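Local coordinates for Low molecular weight phosphotyrosine phosphatase family protein (Streptococcus pyogenes, PDB 5GOT) that probably hydrolyses phosphotyrosine in proteins, as a low molecular weight protein tyrosine phosphatase, at residues A[17-22]-A[33-38]; A[50-55]-A[60-65]; A[56-61]-A[124-129]; A[74-77]-A[81-84]; A[91-96]-A[103-108]. One frame throughout, in Å; residues are numbered along the deposited sequence.

Contact 1: residues A[17-22]-A[33-38]; sequences MAEFVM and IESRAT
In the beta-alpha-beta unit of strand 2-8, helix 14-23 and strand 31-37, Glu19 on the helix meets Ile33 and Ser35 on the last strand. Helical segment 17-22 runs antiparallel to strand segment 33-37, their axes 7.5 Å apart at closest approach. The Glu19 side chain is fully stretched. Its CG lies anti to the backbone N (chi1 171°), which carries the carboxylate along the strand to Ser35. Ser35 OG donates to Glu19 OE1 over 2.7 Å and meets it almost end-on. The same Ser35 OG is bonded to Asn11 ND2. Asn11 lies in the loop between strand 2-8 and helix 14-23, where this family carries its phosphate-binding P-loop. Ser35 therefore links that loop to the helix. Glu19 OE2 forms a salt bridge with Lys23, so both carboxylate oxygens have partners. On the other side of the strand, Arg36 holds Glu34 OE2 with two nitrogens, NH2 at 2.7 Å and NH1 at 2.9 Å. Arg36 NE reaches Asp75. Apolar packing closes the other end of the contact, where Ile33 CD1 sits 3.5 Å from Met22 CG and the two side chains cross at about a right angle. Glu19 OE1 also accepts from water 1 at 2.7 Å, and this water takes the N-H of Ser35 at 3.0 Å.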
# COMPACT_ATOMS: atom_id res chain seq x y z
N MET A 17 -1.02 -2.70 5.48
CA MET A 17 -1.77 -3.90 5.16
C MET A 17 -1.61 -4.26 3.68
O MET A 17 -1.37 -5.42 3.34
CB MET A 17 -3.25 -3.74 5.51
CG MET A 17 -3.99 -5.08 5.55
SD MET A 17 -5.76 -4.90 5.74
CE MET A 17 -5.82 -4.19 7.39
N ALA A 18 -1.68 -3.25 2.80
CA ALA A 18 -1.53 -3.51 1.37
C ALA A 18 -0.13 -4.02 1.06
O ALA A 18 0.02 -4.98 0.29
CB ALA A 18 -1.83 -2.24 0.57
N GLU A 19 0.90 -3.42 1.68
CA GLU A 19 2.27 -3.86 1.48
C GLU A 19 2.41 -5.36 1.69
O GLU A 19 2.85 -6.09 0.80
CB GLU A 19 3.22 -3.11 2.42
CG GLU A 19 4.64 -3.68 2.43
CD GLU A 19 5.63 -2.90 3.30
OE1 GLU A 19 5.29 -1.84 3.85
OE2 GLU A 19 6.78 -3.37 3.42
N PHE A 20 1.98 -5.84 2.86
CA PHE A 20 2.25 -7.23 3.19
C PHE A 20 1.26 -8.18 2.54
O PHE A 20 1.63 -9.32 2.24
CB PHE A 20 2.33 -7.38 4.71
CG PHE A 20 3.49 -6.61 5.30
CD1 PHE A 20 4.80 -7.01 5.03
CD2 PHE A 20 3.29 -5.45 6.03
CE1 PHE A 20 5.89 -6.29 5.52
CE2 PHE A 20 4.37 -4.73 6.55
CZ PHE A 20 5.68 -5.15 6.28
N VAL A 21 0.02 -7.75 2.28
CA VAL A 21 -0.87 -8.59 1.48
C VAL A 21 -0.32 -8.71 0.06
O VAL A 21 -0.24 -9.81 -0.50
CB VAL A 21 -2.30 -8.03 1.49
CG1 VAL A 21 -3.18 -8.82 0.52
CG2 VAL A 21 -2.90 -8.11 2.90
N MET A 22 0.12 -7.59 -0.54
CA MET A 22 0.70 -7.67 -1.88
C MET A 22 1.95 -8.55 -1.87
O MET A 22 2.16 -9.36 -2.78
CB MET A 22 1.04 -6.28 -2.40
CG MET A 22 1.34 -6.24 -3.89
SD MET A 22 -0.16 -6.41 -4.83
CE MET A 22 0.48 -6.66 -6.49
N ILE A 33 8.11 -3.85 -3.08
CA ILE A 33 6.89 -3.33 -2.47
C ILE A 33 7.23 -2.72 -1.12
O ILE A 33 7.89 -3.37 -0.29
CB ILE A 33 5.82 -4.42 -2.31
CG1 ILE A 33 5.48 -5.04 -3.66
CG2 ILE A 33 4.55 -3.84 -1.71
CD1 ILE A 33 4.83 -6.38 -3.55
N GLU A 34 6.82 -1.47 -0.91
CA GLU A 34 7.00 -0.76 0.34
C GLU A 34 5.73 0.05 0.60
O GLU A 34 4.79 0.03 -0.19
CB GLU A 34 8.25 0.13 0.31
CG GLU A 34 9.55 -0.68 0.29
CD GLU A 34 10.76 0.15 0.65
OE1 GLU A 34 11.89 -0.23 0.26
OE2 GLU A 34 10.58 1.19 1.32
N SER A 35 5.70 0.76 1.74
CA SER A 35 4.58 1.64 2.05
C SER A 35 5.09 2.87 2.78
O SER A 35 6.17 2.86 3.40
CB SER A 35 3.49 0.93 2.87
OG SER A 35 3.97 0.47 4.14
N ARG A 36 4.31 3.95 2.71
CA ARG A 36 4.70 5.23 3.29
C ARG A 36 3.47 5.99 3.76
O ARG A 36 2.33 5.64 3.43
CB ARG A 36 5.46 6.11 2.29
CG ARG A 36 6.78 5.55 1.80
CD ARG A 36 7.93 5.78 2.79
NE ARG A 36 9.18 5.42 2.13
CZ ARG A 36 9.62 4.17 2.02
NH1 ARG A 36 8.92 3.16 2.55
NH2 ARG A 36 10.75 3.93 1.38
N ALA A 37 3.73 7.07 4.48
CA ALA A 37 2.71 8.00 4.96
C ALA A 37 2.81 9.32 4.20
O ALA A 37 3.90 9.74 3.82
CB ALA A 37 2.88 8.30 6.46
N THR A 38 1.67 9.99 4.01
CA THR A 38 1.77 11.36 3.49
C THR A 38 2.22 12.33 4.57
O THR A 38 2.86 13.34 4.26
CB THR A 38 0.43 11.84 2.90
OG1 THR A 38 -0.56 11.92 3.93
CG2 THR A 38 -0.05 10.90 1.82
O HOH W 1 7.46 -0.29 3.96

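Contact 2: residues A[50-55]-A[60-65]; sequences GTQSIL and INYDIT
Tyr62 OH donates to Gln52 OE1 over 2.5 Å, a short bond. The hydroxyl meets the amide oxygen at a C=O...donor angle of 124°, tilted somewhat from the carbonyl plane. The oxygen comes to the edge of the Tyr62 ring, near its plane. The amide and the ring are turned steeply against each other, with 75° between their planes. Nearer the ring's CB end, Leu55 CD1 packs 3.5 Å from Tyr62 CD1. The other methyl of Leu55, CD2, lies 3.9 Å from Ile60 CG2. One leucine thus splits its two branches between two residues of the loop. The backbone ties the same ends together: Ile60 N donates to Leu55 O over 2.8 Å in a nearly straight bond. This is the wider-spanning, i+5 to i, of the two bonds of the Schellman motif that ends helix 49-57. The next shell fixes these groups. Tyr62 CG sits between its backbone N and carbonyl carbon (chi1 66°), and, with CB directed at the helix, this brings the ring to Leu55 and the hydroxyl to Gln52. Phe20 of helix 14-23 packs on Tyr62. Gln52 NE2 is bonded to Ile47 O, consistent with the amide oxygen facing the tyrosine. Further along, Asp63 OD1 accepts from Thr65 N at 3.0 Å, an Asx turn. The loop 60-65 is therefore held to the helix it leaves by one backbone bond, one side-chain bond and apolar packing of Leu55 between them. With both ends of its amide bonded, Gln52 should have little freedom to flip.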
# COMPACT_ATOMS: atom_id res chain seq x y z
N GLY A 50 -4.78 -3.22 14.81
CA GLY A 50 -5.84 -3.78 13.98
C GLY A 50 -5.32 -4.42 12.71
O GLY A 50 -5.84 -5.46 12.26
N THR A 51 -4.31 -3.81 12.09
CA THR A 51 -3.69 -4.43 10.91
C THR A 51 -2.84 -5.64 11.31
O THR A 51 -2.91 -6.68 10.65
CB THR A 51 -2.86 -3.38 10.15
OG1 THR A 51 -3.76 -2.38 9.63
CG2 THR A 51 -2.11 -4.02 8.97
N GLN A 52 -2.08 -5.54 12.40
CA GLN A 52 -1.32 -6.69 12.86
C GLN A 52 -2.23 -7.88 13.13
O GLN A 52 -1.98 -9.00 12.67
CB GLN A 52 -0.52 -6.32 14.12
CG GLN A 52 0.59 -5.30 13.87
CD GLN A 52 1.71 -5.40 14.89
OE1 GLN A 52 2.19 -6.49 15.19
NE2 GLN A 52 2.13 -4.27 15.42
N SER A 53 -3.32 -7.65 13.87
CA SER A 53 -4.25 -8.72 14.18
C SER A 53 -4.83 -9.35 12.92
O SER A 53 -4.92 -10.58 12.81
CB SER A 53 -5.38 -8.19 15.07
OG SER A 53 -6.34 -9.20 15.29
N ILE A 54 -5.23 -8.52 11.96
CA ILE A 54 -5.76 -9.04 10.71
C ILE A 54 -4.73 -9.92 10.01
O ILE A 54 -5.04 -11.03 9.56
CB ILE A 54 -6.23 -7.88 9.81
CG1 ILE A 54 -7.73 -7.71 9.97
CG2 ILE A 54 -5.85 -8.12 8.36
CD1 ILE A 54 -8.53 -8.93 9.56
N LEU A 55 -3.48 -9.45 9.92
CA LEU A 55 -2.46 -10.20 9.18
C LEU A 55 -2.16 -11.53 9.86
O LEU A 55 -1.96 -12.55 9.19
CB LEU A 55 -1.19 -9.35 9.02
CG LEU A 55 -1.25 -8.04 8.21
CD1 LEU A 55 0.04 -7.25 8.38
CD2 LEU A 55 -1.54 -8.26 6.73
N ILE A 60 -0.55 -13.93 7.20
CA ILE A 60 0.17 -13.14 6.22
C ILE A 60 1.43 -12.63 6.90
O ILE A 60 1.37 -11.84 7.84
CB ILE A 60 -0.69 -12.01 5.66
CG1 ILE A 60 -1.90 -12.61 4.95
CG2 ILE A 60 0.13 -11.13 4.72
CD1 ILE A 60 -2.57 -11.70 4.01
N ASN A 61 2.58 -13.12 6.44
CA ASN A 61 3.85 -12.70 7.02
C ASN A 61 4.00 -11.19 6.92
O ASN A 61 3.54 -10.57 5.95
CB ASN A 61 5.02 -13.39 6.33
CG ASN A 61 5.03 -14.90 6.54
OD1 ASN A 61 4.39 -15.41 7.47
ND2 ASN A 61 5.75 -15.62 5.69
N TYR A 62 4.61 -10.59 7.93
CA TYR A 62 4.98 -9.19 7.85
C TYR A 62 6.21 -8.94 8.70
O TYR A 62 6.57 -9.74 9.57
CB TYR A 62 3.84 -8.26 8.27
CG TYR A 62 3.41 -8.34 9.72
CD1 TYR A 62 2.41 -9.22 10.12
CD2 TYR A 62 3.97 -7.50 10.69
CE1 TYR A 62 1.99 -9.28 11.45
CE2 TYR A 62 3.55 -7.56 12.02
CZ TYR A 62 2.56 -8.45 12.39
OH TYR A 62 2.13 -8.52 13.70
N ASP A 63 6.85 -7.80 8.43
CA ASP A 63 8.09 -7.41 9.10
C ASP A 63 7.72 -6.70 10.39
O ASP A 63 7.21 -5.57 10.36
CB ASP A 63 8.91 -6.50 8.18
CG ASP A 63 10.34 -6.27 8.67
OD1 ASP A 63 10.63 -6.47 9.87
OD2 ASP A 63 11.18 -5.88 7.83
N ILE A 64 7.96 -7.36 11.53
CA ILE A 64 7.62 -6.77 12.82
C ILE A 64 8.40 -5.48 13.07
O ILE A 64 7.99 -4.66 13.90
CB ILE A 64 7.86 -7.77 13.97
CG1 ILE A 64 9.35 -8.13 14.07
CG2 ILE A 64 7.01 -9.02 13.76
CD1 ILE A 64 9.72 -8.85 15.37
N THR A 65 9.50 -5.28 12.37
CA THR A 65 10.26 -4.04 12.52
C THR A 65 9.65 -2.88 11.74
O THR A 65 10.16 -1.76 11.87
CB THR A 65 11.71 -4.26 12.08
OG1 THR A 65 11.76 -4.51 10.67
CG2 THR A 65 12.30 -5.46 12.81

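Contact 3: residues A[56-61]-A[124-129]; sequences KTYQIN and ETYQLV
Tyr126 holds CG anti to its backbone N (chi1 172°), and Tyr58 holds CG anti to its carbonyl carbon (chi1 -69°). These torsions send the two rings toward each other across the 9.3 Å between Tyr58 CA and Tyr126 CA. They meet as an offset stack, with centroids 4.0 Å apart and planes at 11°. The shift places Tyr126 CE2 over the centre of the Tyr58 ring, and Tyr58 CD2 over the centre of the Tyr126 ring. Tyr58 CE2 and Tyr126 CD2 come within 3.6 Å. Thr57 CG2 rests over the opposite face of Tyr58, toward the rim. Ile60 adds its terminal methyl at the edge of the Tyr126 ring, with CD1 3.6 Å from Tyr126 CE1. Tyr58 is the first residue to leave the helical conformation at the end of helix 49-57. Gln59 follows with positive phi as the C' residue of the Schellman motif, and its N donates to Lys56 O at 2.9 Å. The stack thus joins this helix end to helix 122-140. Val21 of helix 14-23 packs on both Ile60 and Tyr126. At the outer rim, Glu123 serves both polar ends: its OE1 is bonded to Tyr58 OH and its OE2 to Gln127 NE2. The inner part of the contact is therefore held by dispersion between flat, well-overlapped rings, while a single carboxylate anchors its polar margin.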
# COMPACT_ATOMS: atom_id res chain seq x y z
N LYS A 56 -2.11 -11.53 11.20
CA LYS A 56 -1.90 -12.79 11.91
C LYS A 56 -3.05 -13.75 11.66
O LYS A 56 -2.83 -14.94 11.37
CB LYS A 56 -1.74 -12.53 13.41
CG LYS A 56 -0.47 -11.79 13.83
CD LYS A 56 -0.29 -11.91 15.35
CE LYS A 56 0.76 -10.97 15.91
NZ LYS A 56 0.20 -10.07 16.97
N THR A 57 -4.29 -13.25 11.73
CA THR A 57 -5.46 -14.10 11.54
C THR A 57 -5.44 -14.81 10.19
O THR A 57 -5.81 -15.98 10.09
CB THR A 57 -6.73 -13.25 11.66
OG1 THR A 57 -6.85 -12.77 13.00
CG2 THR A 57 -7.97 -14.06 11.30
N TYR A 58 -5.00 -14.11 9.15
CA TYR A 58 -4.93 -14.71 7.83
C TYR A 58 -3.54 -15.24 7.50
O TYR A 58 -3.29 -15.61 6.35
CB TYR A 58 -5.41 -13.69 6.78
CG TYR A 58 -6.90 -13.43 6.91
CD1 TYR A 58 -7.82 -14.31 6.37
CD2 TYR A 58 -7.38 -12.33 7.61
CE1 TYR A 58 -9.18 -14.09 6.49
CE2 TYR A 58 -8.74 -12.10 7.74
CZ TYR A 58 -9.64 -12.99 7.19
OH TYR A 58 -11.00 -12.79 7.30
N GLN A 59 -2.66 -15.33 8.49
CA GLN A 59 -1.34 -15.93 8.32
C GLN A 59 -0.57 -15.26 7.18
O GLN A 59 -0.03 -15.91 6.28
CB GLN A 59 -1.45 -17.44 8.08
CG GLN A 59 -2.28 -18.18 9.11
CD GLN A 59 -2.30 -19.68 8.87
OE1 GLN A 59 -3.32 -20.24 8.46
NE2 GLN A 59 -1.17 -20.33 9.13
N ILE A 60 -0.55 -13.93 7.20
CA ILE A 60 0.17 -13.14 6.22
C ILE A 60 1.43 -12.63 6.90
O ILE A 60 1.37 -11.84 7.84
CB ILE A 60 -0.69 -12.01 5.66
CG1 ILE A 60 -1.90 -12.61 4.95
CG2 ILE A 60 0.13 -11.13 4.72
CD1 ILE A 60 -2.57 -11.70 4.01
N ASN A 61 2.58 -13.12 6.44
CA ASN A 61 3.85 -12.70 7.02
C ASN A 61 4.00 -11.19 6.92
O ASN A 61 3.54 -10.57 5.95
CB ASN A 61 5.02 -13.39 6.33
CG ASN A 61 5.03 -14.90 6.54
OD1 ASN A 61 4.39 -15.41 7.47
ND2 ASN A 61 5.75 -15.62 5.69
N GLU A 124 -13.33 -5.79 6.96
CA GLU A 124 -13.70 -5.12 5.71
C GLU A 124 -12.47 -4.60 4.98
O GLU A 124 -12.35 -4.76 3.76
CB GLU A 124 -14.68 -3.97 5.98
CG GLU A 124 -15.07 -3.17 4.71
CD GLU A 124 -16.09 -2.05 4.96
OE1 GLU A 124 -15.94 -1.26 5.93
OE2 GLU A 124 -17.07 -1.96 4.18
N THR A 125 -11.55 -3.98 5.73
CA THR A 125 -10.32 -3.47 5.14
C THR A 125 -9.53 -4.59 4.48
O THR A 125 -9.06 -4.46 3.34
CB THR A 125 -9.45 -2.79 6.21
OG1 THR A 125 -10.21 -1.77 6.88
CG2 THR A 125 -8.21 -2.16 5.58
N TYR A 126 -9.37 -5.70 5.19
CA TYR A 126 -8.60 -6.80 4.65
C TYR A 126 -9.21 -7.31 3.36
O TYR A 126 -8.51 -7.50 2.36
CB TYR A 126 -8.48 -7.93 5.67
CG TYR A 126 -7.86 -9.17 5.07
CD1 TYR A 126 -6.50 -9.25 4.86
CD2 TYR A 126 -8.65 -10.25 4.69
CE1 TYR A 126 -5.93 -10.37 4.28
CE2 TYR A 126 -8.08 -11.37 4.12
CZ TYR A 126 -6.72 -11.42 3.91
OH TYR A 126 -6.15 -12.53 3.35
N GLN A 127 -10.53 -7.54 3.35
CA GLN A 127 -11.17 -8.09 2.16
C GLN A 127 -11.00 -7.16 0.96
O GLN A 127 -10.75 -7.62 -0.16
CB GLN A 127 -12.66 -8.36 2.41
CG GLN A 127 -12.97 -9.35 3.54
CD GLN A 127 -12.37 -10.74 3.30
OE1 GLN A 127 -12.09 -11.13 2.16
NE2 GLN A 127 -12.17 -11.49 4.38
N LEU A 128 -11.12 -5.85 1.18
CA LEU A 128 -10.98 -4.91 0.06
C LEU A 128 -9.52 -4.75 -0.37
O LEU A 128 -9.25 -4.55 -1.56
CB LEU A 128 -11.57 -3.56 0.45
CG LEU A 128 -13.07 -3.69 0.65
CD1 LEU A 128 -13.66 -2.45 1.30
CD2 LEU A 128 -13.73 -3.97 -0.69
N VAL A 129 -8.59 -4.82 0.58
CA VAL A 129 -7.17 -4.73 0.24
C VAL A 129 -6.75 -5.97 -0.52
O VAL A 129 -5.98 -5.91 -1.49
CB VAL A 129 -6.35 -4.54 1.52
CG1 VAL A 129 -4.88 -4.88 1.28
CG2 VAL A 129 -6.50 -3.13 2.01

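Contact 4: residues A[74-77]-A[81-84]; sequences TDFN and YIIG
Helix 73-78 and strand 81-84 are joined by a very short link, and Phe76 and Ile82, the nearest pair, keep their CA atoms 7.8 Å apart. The CB of Phe76 points away from the strand. Its CG lies anti to the carbonyl carbon (chi1 -78°), and this swings the ring back toward Ile82. Ile82 reaches out to meet it. Its CG1 arm is extended (chi2 165°) and ends in CD1, which lies 3.7 Å from Phe76 CD1. The two side chains cross at about a right angle. The same methyl also comes 4.0 Å from Phe76 CA, so it touches the helix backbone as well as the ring. Leu93 of helix 87-96 packs on both residues, and Met96 adds to the cover of Phe76. On the strand, Ile82 is bonded through its backbone to Lys104 and Tyr106, while its neighbours Tyr81 and Ile83 are bonded to strand 2-8. Strand 81-84 is thus an inner strand of the parallel sheet. Two polar groups of the helix have partners beyond it. Asp75 OD2 takes the N-H of Thr72. Phe76 O is bonded to Lys104 NZ. Between these two segments the attachment is purely apolar: one methyl against a ring and its backbone, with no directional bond to fix the angle.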
# COMPACT_ATOMS: atom_id res chain seq x y z
N THR A 74 13.21 11.34 -2.46
CA THR A 74 13.86 10.16 -3.02
C THR A 74 12.83 9.14 -3.48
O THR A 74 12.97 8.53 -4.55
CB THR A 74 14.80 9.52 -2.00
OG1 THR A 74 15.43 10.54 -1.21
CG2 THR A 74 15.85 8.71 -2.73
N ASP A 75 11.79 8.94 -2.66
CA ASP A 75 10.77 7.95 -2.98
C ASP A 75 10.02 8.30 -4.25
O ASP A 75 9.77 7.43 -5.10
CB ASP A 75 9.79 7.83 -1.81
CG ASP A 75 10.44 7.36 -0.54
OD1 ASP A 75 11.36 6.51 -0.63
OD2 ASP A 75 10.02 7.82 0.54
N PHE A 76 9.61 9.57 -4.39
CA PHE A 76 8.91 9.97 -5.61
C PHE A 76 9.74 9.72 -6.85
O PHE A 76 9.18 9.46 -7.92
CB PHE A 76 8.52 11.45 -5.55
CG PHE A 76 7.32 11.74 -4.71
CD1 PHE A 76 6.03 11.53 -5.21
CD2 PHE A 76 7.46 12.27 -3.43
CE1 PHE A 76 4.91 11.82 -4.44
CE2 PHE A 76 6.35 12.56 -2.66
CZ PHE A 76 5.07 12.34 -3.16
N ASN A 77 11.08 9.78 -6.74
CA ASN A 77 11.95 9.52 -7.88
C ASN A 77 12.15 8.03 -8.11
O ASN A 77 12.25 7.58 -9.26
CB ASN A 77 13.32 10.18 -7.67
CG ASN A 77 13.32 11.64 -8.06
OD1 ASN A 77 13.56 11.98 -9.22
ND2 ASN A 77 13.04 12.52 -7.10
N TYR A 81 5.30 3.15 -9.08
CA TYR A 81 3.88 3.30 -8.83
C TYR A 81 3.69 3.67 -7.37
O TYR A 81 4.16 2.95 -6.49
CB TYR A 81 3.12 2.01 -9.16
CG TYR A 81 3.42 1.45 -10.53
CD1 TYR A 81 4.50 0.60 -10.74
CD2 TYR A 81 2.63 1.78 -11.63
CE1 TYR A 81 4.79 0.09 -12.00
CE2 TYR A 81 2.90 1.28 -12.89
CZ TYR A 81 3.99 0.43 -13.07
OH TYR A 81 4.27 -0.08 -14.32
N ILE A 82 3.02 4.78 -7.13
CA ILE A 82 2.75 5.27 -5.80
C ILE A 82 1.24 5.29 -5.67
O ILE A 82 0.57 6.06 -6.36
CB ILE A 82 3.36 6.66 -5.58
CG1 ILE A 82 4.85 6.60 -5.91
CG2 ILE A 82 3.14 7.11 -4.16
CD1 ILE A 82 5.53 7.94 -6.09
N ILE A 83 0.71 4.40 -4.83
CA ILE A 83 -0.70 4.05 -4.85
C ILE A 83 -1.30 4.51 -3.53
O ILE A 83 -0.98 3.97 -2.47
CB ILE A 83 -0.89 2.54 -5.08
CG1 ILE A 83 -0.20 2.11 -6.39
CG2 ILE A 83 -2.36 2.17 -5.09
CD1 ILE A 83 -0.24 0.62 -6.65
N GLY A 84 -2.16 5.52 -3.59
CA GLY A 84 -2.79 6.05 -2.39
C GLY A 84 -4.05 5.26 -2.06
O GLY A 84 -4.78 4.82 -2.94

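Contact 5: residues A[91-96]-A[103-108]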
# COMPACT_ATOMS: atom_id res chain seq x y z
N LYS A 91 -4.63 13.16 -3.43
CA LYS A 91 -4.51 14.61 -3.54
C LYS A 91 -3.28 15.12 -2.80
O LYS A 91 -2.50 15.92 -3.33
CB LYS A 91 -5.76 15.31 -3.00
CG LYS A 91 -7.06 14.95 -3.68
CD LYS A 91 -8.24 15.56 -2.92
CE LYS A 91 -9.54 14.77 -3.16
NZ LYS A 91 -9.88 14.69 -4.61
N ASN A 92 -3.09 14.65 -1.57
CA ASN A 92 -1.95 15.11 -0.78
C ASN A 92 -0.64 14.68 -1.41
O ASN A 92 0.34 15.44 -1.39
CB ASN A 92 -2.07 14.61 0.65
CG ASN A 92 -3.14 15.34 1.43
OD1 ASN A 92 -3.29 16.55 1.28
ND2 ASN A 92 -3.89 14.62 2.25
N LEU A 93 -0.59 13.47 -1.98
CA LEU A 93 0.62 13.02 -2.66
C LEU A 93 0.99 13.96 -3.80
O LEU A 93 2.17 14.21 -4.05
CB LEU A 93 0.45 11.60 -3.19
CG LEU A 93 0.70 10.48 -2.18
CD1 LEU A 93 0.11 9.17 -2.70
CD2 LEU A 93 2.18 10.34 -1.92
N LYS A 94 -0.02 14.48 -4.52
CA LYS A 94 0.27 15.34 -5.66
C LYS A 94 0.73 16.73 -5.21
O LYS A 94 1.67 17.28 -5.79
CB LYS A 94 -0.96 15.43 -6.57
CG LYS A 94 -1.21 14.15 -7.39
CD LYS A 94 -2.48 14.28 -8.20
CE LYS A 94 -2.79 13.01 -8.98
NZ LYS A 94 -4.12 13.09 -9.62
N GLU A 95 0.11 17.29 -4.17
CA GLU A 95 0.50 18.64 -3.74
C GLU A 95 1.89 18.62 -3.11
O GLU A 95 2.73 19.47 -3.43
CB GLU A 95 -0.51 19.23 -2.76
CG GLU A 95 -1.99 18.94 -3.01
CD GLU A 95 -2.52 19.48 -4.34
OE1 GLU A 95 -1.78 20.12 -5.14
OE2 GLU A 95 -3.74 19.27 -4.61
N MET A 96 2.15 17.66 -2.22
CA MET A 96 3.45 17.64 -1.55
C MET A 96 4.59 17.42 -2.53
O MET A 96 5.73 17.81 -2.23
CB MET A 96 3.46 16.58 -0.44
CG MET A 96 3.44 15.13 -0.90
SD MET A 96 3.22 14.02 0.51
CE MET A 96 4.72 14.36 1.47
N SER A 103 1.82 11.17 -13.00
CA SER A 103 1.58 9.94 -13.74
C SER A 103 2.07 8.69 -13.02
O SER A 103 1.75 7.58 -13.46
CB SER A 103 2.21 10.00 -15.14
OG SER A 103 3.60 9.77 -15.07
N LYS A 104 2.81 8.80 -11.92
CA LYS A 104 3.05 7.61 -11.12
C LYS A 104 2.10 7.47 -9.93
O LYS A 104 2.22 6.50 -9.17
CB LYS A 104 4.51 7.54 -10.63
CG LYS A 104 5.27 8.84 -10.63
CD LYS A 104 6.65 8.69 -9.98
CE LYS A 104 7.68 8.04 -10.90
NZ LYS A 104 9.05 8.07 -10.27
N ILE A 105 1.13 8.36 -9.77
CA ILE A 105 0.25 8.35 -8.59
C ILE A 105 -1.12 7.80 -8.97
O ILE A 105 -1.76 8.29 -9.91
CB ILE A 105 0.17 9.76 -7.97
CG1 ILE A 105 1.58 10.19 -7.52
CG2 ILE A 105 -0.80 9.78 -6.80
CD1 ILE A 105 1.68 11.61 -6.97
N TYR A 106 -1.56 6.78 -8.23
CA TYR A 106 -2.77 6.02 -8.51
C TYR A 106 -3.64 5.91 -7.26
O TYR A 106 -3.14 5.94 -6.13
CB TYR A 106 -2.46 4.58 -8.96
CG TYR A 106 -1.63 4.43 -10.24
CD1 TYR A 106 -0.26 4.62 -10.22
CD2 TYR A 106 -2.23 4.04 -11.44
CE1 TYR A 106 0.51 4.46 -11.36
CE2 TYR A 106 -1.46 3.87 -12.60
CZ TYR A 106 -0.09 4.08 -12.54
OH TYR A 106 0.70 3.93 -13.66
N LEU A 107 -4.94 5.74 -7.48
CA LEU A 107 -5.86 5.38 -6.41
C LEU A 107 -5.92 3.86 -6.29
O LEU A 107 -6.10 3.16 -7.29
CB LEU A 107 -7.25 5.95 -6.70
CG LEU A 107 -8.31 5.67 -5.63
CD1 LEU A 107 -7.93 6.33 -4.32
CD2 LEU A 107 -9.67 6.17 -6.11
N PHE A 108 -5.80 3.36 -5.05
CA PHE A 108 -5.76 1.92 -4.82
C PHE A 108 -6.96 1.19 -5.43
O PHE A 108 -6.80 0.12 -6.02
CB PHE A 108 -5.68 1.62 -3.32
CG PHE A 108 -5.60 0.16 -3.01
CD1 PHE A 108 -4.39 -0.51 -3.04
CD2 PHE A 108 -6.75 -0.55 -2.65
CE1 PHE A 108 -4.30 -1.86 -2.74
CE2 PHE A 108 -6.68 -1.90 -2.35
CZ PHE A 108 -5.45 -2.56 -2.40
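Leu93 O is hydrogen-bonded to Ser97 OG, and Ile105 CD1 packs 3.9 Å from Leu93 O. That methyl makes the contact. Ile105 CD1 also lies 4.0 Å from Leu93 CB and 3.9 Å from Lys94 CG. Ile105 reaches the helix because its CG1 is anti to the carbonyl carbon (chi1 -61°) and the arm beyond is extended (chi2 176°). The end of the side chain therefore rests on two successive residues of one helical turn. Lys94 gives only the aliphatic start of its chain here. The rest runs on fully extended past Ile105, crossing it at a slant, and touches His99 and Asp102. The helical turn itself is kept by backbone bonds, among them Glu95 N to Lys91 O at 3.1 Å and Met96 N to Asn92 O at 3.0 Å. Val90 on the same helix and Phe76 on helix 73-78 pack around Ile105 as well. The next strand residue, Tyr106, has its CB directed away from this helix, and its ring meets Trp136 of helix 122-140. The two sides of the edge strand are thus covered by different helices. Lys104, just before the strand, has its NZ bonded to Phe79 O in addition to Phe76 O. Helix 87-96 lies between strands 81-84 and 105-107 in the chain, and its packing on the second of these is that of a beta-alpha-beta crossover between neighbouring parallel strands.

In the fold
From the N terminus, contact 1 comes first and closes the short loop between helix 14-23 and strand 31-37. Contact 2 follows in series, closing the turn after helix 49-57. Contact 3 opens before contact 2 has closed, and the two share Ile60 and Asn61. Its far partner is helix 122-140, so it spans the middle of the chain. Contacts 4 and 5 both lie within that span, one after the other. They sit across the chain's centre from contacts 2 and 3, on neighbouring strands of the parallel sheet that contact 1 also reaches. The Arg36-Asp75 salt bridge joins contact 1 to contact 4, and Phe108 of contact 5 packs against helix 122-140 of contact 3.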